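Local atomic coordinates of NAD nucleotidase (Haemophilus influenzae, PDB entry 3ZU0), a protein that hydrolyses NAD to nicotinamide riboside and adenosine, acting as a pyrophosphatase and as a 5'-nucleotidase of broad specificity that works best on AMP. Residues A[371-376]-A[460-465]; A[406-411]-A[520-525]. All coordinates share one frame; numbering follows the deposited sequence.

Overall arrangement
From the N terminus, the chain first passes through the part that supplies the zinc ligands, then enters the C-terminal domain, where all four segments lie. Residues 371-376 come between strand 357-362 and helix 386-398; 406-411 run off the end of strand 404-408. Interaction 1 closes when the chain, leaving helix 443-460, returns to 371-376 with residues 460-465. Interaction 2 closes later, as 520-525 come back to 406-411. The two loops therefore cross instead of nesting. Their centres are about 11 Å apart, and backbone pairing of Gly-464 with Gly-410 joins them. Together they hold the bound nucleotide analogue: interaction 1 its alpha phosphonate and the O3' side of the ribose, interaction 2 the ribose diol.

Interaction 1: residues A[371-376]-A[460-465]; sequences ANRIPN and DGSTGA. With A12 (phosphomethylphosphonic acid adenosyl ester), chain F.
Arg-373 reaches across to Thr-463, Gly-464 and the alpha phosphonate of the bound methylene analogue of ADP, and this one side chain carries most of the contact. The polar part is a fan of bonds lying close to the guanidinium plane. NH1 donates to Thr-463 OG1 over 3.1 Å at an N-H...O angle of 163°, with the acceptor 9° out of that plane. The same nitrogen also donates to ligand O2A at 2.9 Å, nearly straight at 173°, while NH2 gives a bond to ligand O1A, likewise 2.9 Å. Two partners on NH1 and one on NH2 fix the rotation of the group and present a forked donor to the phosphonate, in keeping with the substrate-binding role assigned to this arginine. The chain is extended from CG to NE, which carries the guanidinium to the nucleotide.

Ser-462 OG stands between Gly-464 N and the ligand. It accepts from Gly-464 N at 2.9 Å, an ST turn that fixes the hydroxyl. Its own proton has two possible acceptors, ligand O3' at 2.9 Å and, more weakly, ligand O2A at 3.5 Å, and the choice is not settled.

Van der Waals contacts complete the interface. Gly-464 CA sits over one guanidinium face, 3.3 Å above the plane and offset toward its rim. Farther from the nucleotide, Ile-374 CD1 meets Thr-463 CG2 at 4.0 Å.

Arg-413, another substrate-binding residue, brings a second positive charge beside Arg-373 at the phosphonate. Behind the contact, Ile-374 packs on Leu-458 of helix 443-460 and Phe-569 of strand 567-569, and the carbonyl of Arg-373 is bonded to the hydroxyl of Tyr-468 in strand 467-470.

Interaction 2: residues A[406-411]-A[520-525]; sequences IQNAGG and GKDGYK. With A12 (phosphomethylphosphonic acid adenosyl ester), chain F.
Tyr-524 presses its phenol end against Asn-408 and Ile-406 in the tightly packed part of the contact. The hydroxyl OH stands 3.5 Å from Asn-408 CB, and Ile-406 CG2 meets Tyr-524 CE2 at the ring edge, 4.2 Å away and near the ring plane. With CG anti to the carbonyl carbon (chi1 -78°), the ring extends toward strand 404-408. Its hydroxyl bonds to the carbonyl of Ala-465, so a polar atom in this buried place is satisfied. Val-449 and Ala-453 of helix 443-460 and Val-517 of helix 515-518 also pack on the tyrosine.

At the ribose, Asp-522 and Asn-408 also approach each other closely, with carboxylate and amide planes 83° apart. The loose side is the turn beyond them: Gly-520 and Gly-523 are partly exposed and Lys-525 is exposed, and none of the three touches 406-411.

The carboxylate of Asp-522 spans the ribose diol: OD1 accepts from ligand O3' and OD2 from ligand O2', both bonds 2.6 Å long. Ser-167 adds a second bond to OD1 and probably helps set the carboxylate's orientation. Gly-410 CA comes within 3.4 Å of ligand O2'. Such a paired grip is consistent with recognition of a ribose whose two hydroxyls are both present, as in AMP.

Interaction 1: residues A[371-376]-A[460-465]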
loop_
_atom_site.group_PDB
_atom_site.type_symbol
_atom_site.label_atom_id
_atom_site.label_comp_id
_atom_site.label_asym_id
_atom_site.label_seq_id
_atom_site.Cartn_x
_atom_site.Cartn_y
_atom_site.Cartn_z
ATOM N N ALA A 371 -28.700 -8.787 -13.758
ATOM C CA ALA A 371 -29.354 -7.789 -14.588
ATOM C C ALA A 371 -30.461 -7.040 -13.859
ATOM O O ALA A 371 -30.796 -5.907 -14.232
ATOM C CB ALA A 371 -29.898 -8.440 -15.860
ATOM N N ASN A 372 -31.024 -7.671 -12.825
ATOM C CA ASN A 372 -32.156 -7.117 -12.073
ATOM C C ASN A 372 -31.820 -6.602 -10.668
ATOM O O ASN A 372 -32.722 -6.333 -9.851
ATOM C CB ASN A 372 -33.257 -8.170 -11.945
ATOM C CG ASN A 372 -33.860 -8.553 -13.282
ATOM O OD1 ASN A 372 -34.548 -7.755 -13.900
ATOM N ND2 ASN A 372 -33.618 -9.781 -13.724
ATOM N N ARG A 373 -30.536 -6.449 -10.376
ATOM C CA ARG A 373 -30.122 -6.009 -9.050
ATOM C C ARG A 373 -30.714 -4.659 -8.649
ATOM O O ARG A 373 -31.130 -4.478 -7.506
ATOM C CB ARG A 373 -28.601 -5.967 -8.951
ATOM C CG ARG A 373 -27.981 -7.360 -8.853
ATOM C CD ARG A 373 -26.451 -7.297 -8.934
ATOM N NE ARG A 373 -25.874 -8.620 -8.725
ATOM C CZ ARG A 373 -24.572 -8.873 -8.636
ATOM N NH1 ARG A 373 -23.698 -7.886 -8.753
ATOM N NH2 ARG A 373 -24.150 -10.123 -8.442
ATOM N N ILE A 374 -30.757 -3.724 -9.594
ATOM C CA ILE A 374 -31.229 -2.360 -9.326
ATOM C C ILE A 374 -32.494 -2.069 -10.108
ATOM O O ILE A 374 -32.512 -2.212 -11.334
ATOM C CB ILE A 374 -30.147 -1.327 -9.693
ATOM C CG1 ILE A 374 -28.898 -1.580 -8.841
ATOM C CG2 ILE A 374 -30.674 0.088 -9.484
ATOM C CD1 ILE A 374 -27.749 -0.615 -9.105
ATOM N N PRO A 375 -33.569 -1.671 -9.408
ATOM C CA PRO A 375 -34.836 -1.525 -10.117
ATOM C C PRO A 375 -34.742 -0.395 -11.113
ATOM O O PRO A 375 -33.983 0.545 -10.887
ATOM C CB PRO A 375 -35.821 -1.135 -9.010
ATOM C CG PRO A 375 -35.177 -1.559 -7.739
ATOM C CD PRO A 375 -33.700 -1.364 -7.977
ATOM N N ASN A 376 -35.498 -0.498 -12.199
ATOM C CA ASN A 376 -35.710 0.628 -13.107
ATOM C C ASN A 376 -34.501 1.044 -13.935
ATOM O O ASN A 376 -34.485 2.141 -14.489
ATOM C CB ASN A 376 -36.266 1.825 -12.336
ATOM C CG ASN A 376 -37.777 1.803 -12.266
ATOM O OD1 ASN A 376 -38.434 1.427 -13.243
ATOM N ND2 ASN A 376 -38.338 2.183 -11.118
ATOM N N ASP A 460 -19.823 3.562 -5.361
ATOM C CA ASP A 460 -18.494 3.190 -4.867
ATOM C C ASP A 460 -18.031 1.769 -5.169
ATOM O O ASP A 460 -16.830 1.529 -5.274
ATOM C CB ASP A 460 -18.388 3.452 -3.365
ATOM C CG ASP A 460 -18.388 4.945 -3.034
ATOM O OD1 ASP A 460 -17.827 5.734 -3.835
ATOM O OD2 ASP A 460 -18.945 5.326 -1.985
ATOM N N GLY A 461 -18.963 0.832 -5.323
ATOM C CA GLY A 461 -18.575 -0.559 -5.519
ATOM C C GLY A 461 -19.531 -1.369 -6.368
ATOM O O GLY A 461 -19.933 -0.940 -7.442
ATOM N N SER A 462 -19.912 -2.537 -5.857
ATOM C CA SER A 462 -20.667 -3.539 -6.609
ATOM C C SER A 462 -22.184 -3.385 -6.536
ATOM O O SER A 462 -22.758 -3.140 -5.466
ATOM C CB SER A 462 -20.310 -4.938 -6.100
ATOM O OG SER A 462 -21.248 -5.920 -6.549
ATOM N N THR A 463 -22.837 -3.583 -7.678
ATOM C CA THR A 463 -24.284 -3.577 -7.734
ATOM C C THR A 463 -24.895 -4.637 -6.807
ATOM O O THR A 463 -26.039 -4.511 -6.402
ATOM C CB THR A 463 -24.802 -3.772 -9.169
ATOM O OG1 THR A 463 -24.291 -4.993 -9.703
ATOM C CG2 THR A 463 -24.376 -2.593 -10.080
ATOM N N GLY A 464 -24.136 -5.673 -6.474
ATOM C CA GLY A 464 -24.644 -6.738 -5.623
ATOM C C GLY A 464 -25.031 -6.250 -4.238
ATOM O O GLY A 464 -25.672 -6.971 -3.480
ATOM N N ALA A 465 -24.649 -5.020 -3.903
ATOM C CA ALA A 465 -24.936 -4.475 -2.578
ATOM C C ALA A 465 -26.384 -4.048 -2.434
ATOM O O ALA A 465 -26.859 -3.848 -1.328
ATOM C CB ALA A 465 -24.035 -3.299 -2.270
HETATM P PB A12 F . -19.344 -12.276 -10.338
HETATM O O1B A12 F . -20.574 -12.386 -11.314
HETATM O O2B A12 F . -19.617 -13.226 -9.192
HETATM O O3B A12 F . -18.093 -12.671 -11.022
HETATM P PA A12 F . -20.389 -10.143 -8.587
HETATM O O1A A12 F . -21.487 -11.226 -8.649
HETATM O O2A A12 F . -20.863 -8.665 -8.621
HETATM C C3A A12 F . -19.230 -10.695 -9.706
HETATM O "O5'" A12 F . -19.515 -10.642 -7.306
HETATM C "C5'" A12 F . -19.525 -9.873 -6.154
HETATM C "C4'" A12 F . -20.763 -9.777 -5.423
HETATM O "O4'" A12 F . -21.064 -11.104 -4.907
HETATM C "C3'" A12 F . -20.596 -9.022 -4.176
HETATM O "O3'" A12 F . -20.643 -7.663 -4.330
HETATM C "C2'" A12 F . -21.704 -9.524 -3.316
HETATM O "O2'" A12 F . -22.874 -8.856 -3.562
HETATM C "C1'" A12 F . -21.812 -10.952 -3.718
HETATM N N9 A12 F . -21.265 -11.799 -2.693
HETATM C C8 A12 F . -19.990 -12.255 -2.621
HETATM N N7 A12 F . -19.899 -12.988 -1.517
HETATM C C5 A12 F . -21.126 -13.018 -0.874
HETATM C C6 A12 F . -21.625 -13.634 0.307
HETATM N N6 A12 F . -20.835 -14.420 1.154
HETATM N N1 A12 F . -22.899 -13.448 0.613
HETATM C C2 A12 F . -23.695 -12.697 -0.134
HETATM N N3 A12 F . -23.268 -12.095 -1.254
HETATM C C4 A12 F . -21.991 -12.252 -1.629
#

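Interaction 2: residues A[406-411]-A[520-525]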
loop_
_atom_site.group_PDB
_atom_site.type_symbol
_atom_site.label_atom_id
_atom_site.label_comp_id
_atom_site.label_asym_id
_atom_site.label_seq_id
_atom_site.Cartn_x
_atom_site.Cartn_y
_atom_site.Cartn_z
ATOM N N ILE A 406 -32.982 -7.849 5.888
ATOM C CA ILE A 406 -32.356 -7.216 4.735
ATOM C C ILE A 406 -31.415 -8.212 4.069
ATOM O O ILE A 406 -30.627 -8.859 4.753
ATOM C CB ILE A 406 -31.502 -6.009 5.154
ATOM C CG1 ILE A 406 -32.342 -4.991 5.917
ATOM C CG2 ILE A 406 -30.812 -5.369 3.926
ATOM C CD1 ILE A 406 -33.733 -4.802 5.319
ATOM N N GLN A 407 -31.507 -8.324 2.740
ATOM C CA GLN A 407 -30.667 -9.215 1.955
ATOM C C GLN A 407 -30.122 -8.426 0.784
ATOM O O GLN A 407 -30.846 -7.642 0.170
ATOM C CB GLN A 407 -31.482 -10.421 1.447
ATOM C CG GLN A 407 -30.750 -11.341 0.452
ATOM C CD GLN A 407 -29.731 -12.223 1.133
ATOM O OE1 GLN A 407 -29.600 -12.197 2.351
ATOM N NE2 GLN A 407 -29.009 -13.017 0.356
ATOM N N ASN A 408 -28.834 -8.595 0.500
ATOM C CA ASN A 408 -28.217 -7.939 -0.646
ATOM C C ASN A 408 -28.555 -8.679 -1.935
ATOM O O ASN A 408 -28.545 -9.906 -1.980
ATOM C CB ASN A 408 -26.697 -7.808 -0.463
ATOM C CG ASN A 408 -25.991 -9.155 -0.343
ATOM O OD1 ASN A 408 -25.006 -9.417 -1.053
ATOM N ND2 ASN A 408 -26.473 -10.006 0.544
ATOM N N ALA A 409 -28.859 -7.924 -2.983
ATOM C CA ALA A 409 -29.206 -8.501 -4.276
ATOM C C ALA A 409 -28.125 -9.446 -4.823
ATOM O O ALA A 409 -28.438 -10.456 -5.442
ATOM C CB ALA A 409 -29.524 -7.388 -5.270
ATOM N N GLY A 410 -26.854 -9.131 -4.576
ATOM C CA GLY A 410 -25.765 -9.986 -5.044
ATOM C C GLY A 410 -25.779 -11.346 -4.361
ATOM O O GLY A 410 -25.144 -12.281 -4.816
ATOM N N GLY A 411 -26.505 -11.442 -3.253
ATOM C CA GLY A 411 -26.606 -12.683 -2.519
ATOM C C GLY A 411 -27.603 -13.665 -3.111
ATOM O O GLY A 411 -27.742 -14.782 -2.611
ATOM N N GLY A 520 -20.115 -6.121 7.606
ATOM C CA GLY A 520 -19.770 -4.867 6.947
ATOM C C GLY A 520 -19.338 -5.005 5.490
ATOM O O GLY A 520 -18.860 -4.042 4.896
ATOM N N LYS A 521 -19.510 -6.185 4.892
ATOM C CA LYS A 521 -19.087 -6.373 3.497
ATOM C C LYS A 521 -20.030 -5.665 2.542
ATOM O O LYS A 521 -21.130 -5.292 2.923
ATOM C CB LYS A 521 -19.018 -7.854 3.123
ATOM C CG LYS A 521 -18.005 -8.648 3.915
ATOM C CD LYS A 521 -16.589 -8.272 3.510
ATOM C CE LYS A 521 -15.586 -8.807 4.524
ATOM N NZ LYS A 521 -14.210 -8.793 3.985
ATOM N N ASP A 522 -19.612 -5.519 1.289
ATOM C CA ASP A 522 -20.467 -4.932 0.266
ATOM C C ASP A 522 -20.895 -3.524 0.702
ATOM O O ASP A 522 -21.969 -3.035 0.340
ATOM C CB ASP A 522 -21.682 -5.840 -0.010
ATOM C CG ASP A 522 -21.720 -6.358 -1.437
ATOM O OD1 ASP A 522 -20.740 -6.182 -2.200
ATOM O OD2 ASP A 522 -22.739 -6.973 -1.801
ATOM N N GLY A 523 -20.035 -2.869 1.482
ATOM C CA GLY A 523 -20.252 -1.479 1.835
ATOM C C GLY A 523 -21.374 -1.228 2.827
ATOM O O GLY A 523 -21.914 -0.123 2.876
ATOM N N TYR A 524 -21.722 -2.242 3.614
ATOM C CA TYR A 524 -22.719 -2.088 4.682
ATOM C C TYR A 524 -21.978 -1.577 5.907
ATOM O O TYR A 524 -21.784 -2.305 6.889
ATOM C CB TYR A 524 -23.412 -3.425 4.986
ATOM C CG TYR A 524 -24.482 -3.812 3.986
ATOM C CD1 TYR A 524 -24.167 -4.035 2.653
ATOM C CD2 TYR A 524 -25.806 -3.978 4.383
ATOM C CE1 TYR A 524 -25.144 -4.398 1.733
ATOM C CE2 TYR A 524 -26.788 -4.339 3.476
ATOM C CZ TYR A 524 -26.451 -4.532 2.147
ATOM O OH TYR A 524 -27.419 -4.878 1.230
ATOM N N LYS A 525 -21.533 -0.327 5.821
ATOM C CA LYS A 525 -20.646 0.251 6.817
ATOM C C LYS A 525 -21.288 0.201 8.190
ATOM O O LYS A 525 -20.645 -0.146 9.165
ATOM C CB LYS A 525 -20.297 1.702 6.461
ATOM C CG LYS A 525 -19.335 1.870 5.304
ATOM C CD LYS A 525 -19.084 3.366 5.040
ATOM C CE LYS A 525 -18.212 3.595 3.809
ATOM N NZ LYS A 525 -16.770 3.299 4.068
HETATM P PB A12 F . -19.344 -12.276 -10.338
HETATM O O1B A12 F . -20.574 -12.386 -11.314
HETATM O O2B A12 F . -19.617 -13.226 -9.192
HETATM O O3B A12 F . -18.093 -12.671 -11.022
HETATM P PA A12 F . -20.389 -10.143 -8.587
HETATM O O1A A12 F . -21.487 -11.226 -8.649
HETATM O O2A A12 F . -20.863 -8.665 -8.621
HETATM C C3A A12 F . -19.230 -10.695 -9.706
HETATM O "O5'" A12 F . -19.515 -10.642 -7.306
HETATM C "C5'" A12 F . -19.525 -9.873 -6.154
HETATM C "C4'" A12 F . -20.763 -9.777 -5.423
HETATM O "O4'" A12 F . -21.064 -11.104 -4.907
HETATM C "C3'" A12 F . -20.596 -9.022 -4.176
HETATM O "O3'" A12 F . -20.643 -7.663 -4.330
HETATM C "C2'" A12 F . -21.704 -9.524 -3.316
HETATM O "O2'" A12 F . -22.874 -8.856 -3.562
HETATM C "C1'" A12 F . -21.812 -10.952 -3.718
HETATM N N9 A12 F . -21.265 -11.799 -2.693
HETATM C C8 A12 F . -19.990 -12.255 -2.621
HETATM N N7 A12 F . -19.899 -12.988 -1.517
HETATM C C5 A12 F . -21.126 -13.018 -0.874
HETATM C C6 A12 F . -21.625 -13.634 0.307
HETATM N N6 A12 F . -20.835 -14.420 1.154
HETATM N N1 A12 F . -22.899 -13.448 0.613
HETATM C C2 A12 F . -23.695 -12.697 -0.134
HETATM N N3 A12 F . -23.268 -12.095 -1.254
HETATM C C4 A12 F . -21.991 -12.252 -1.629
#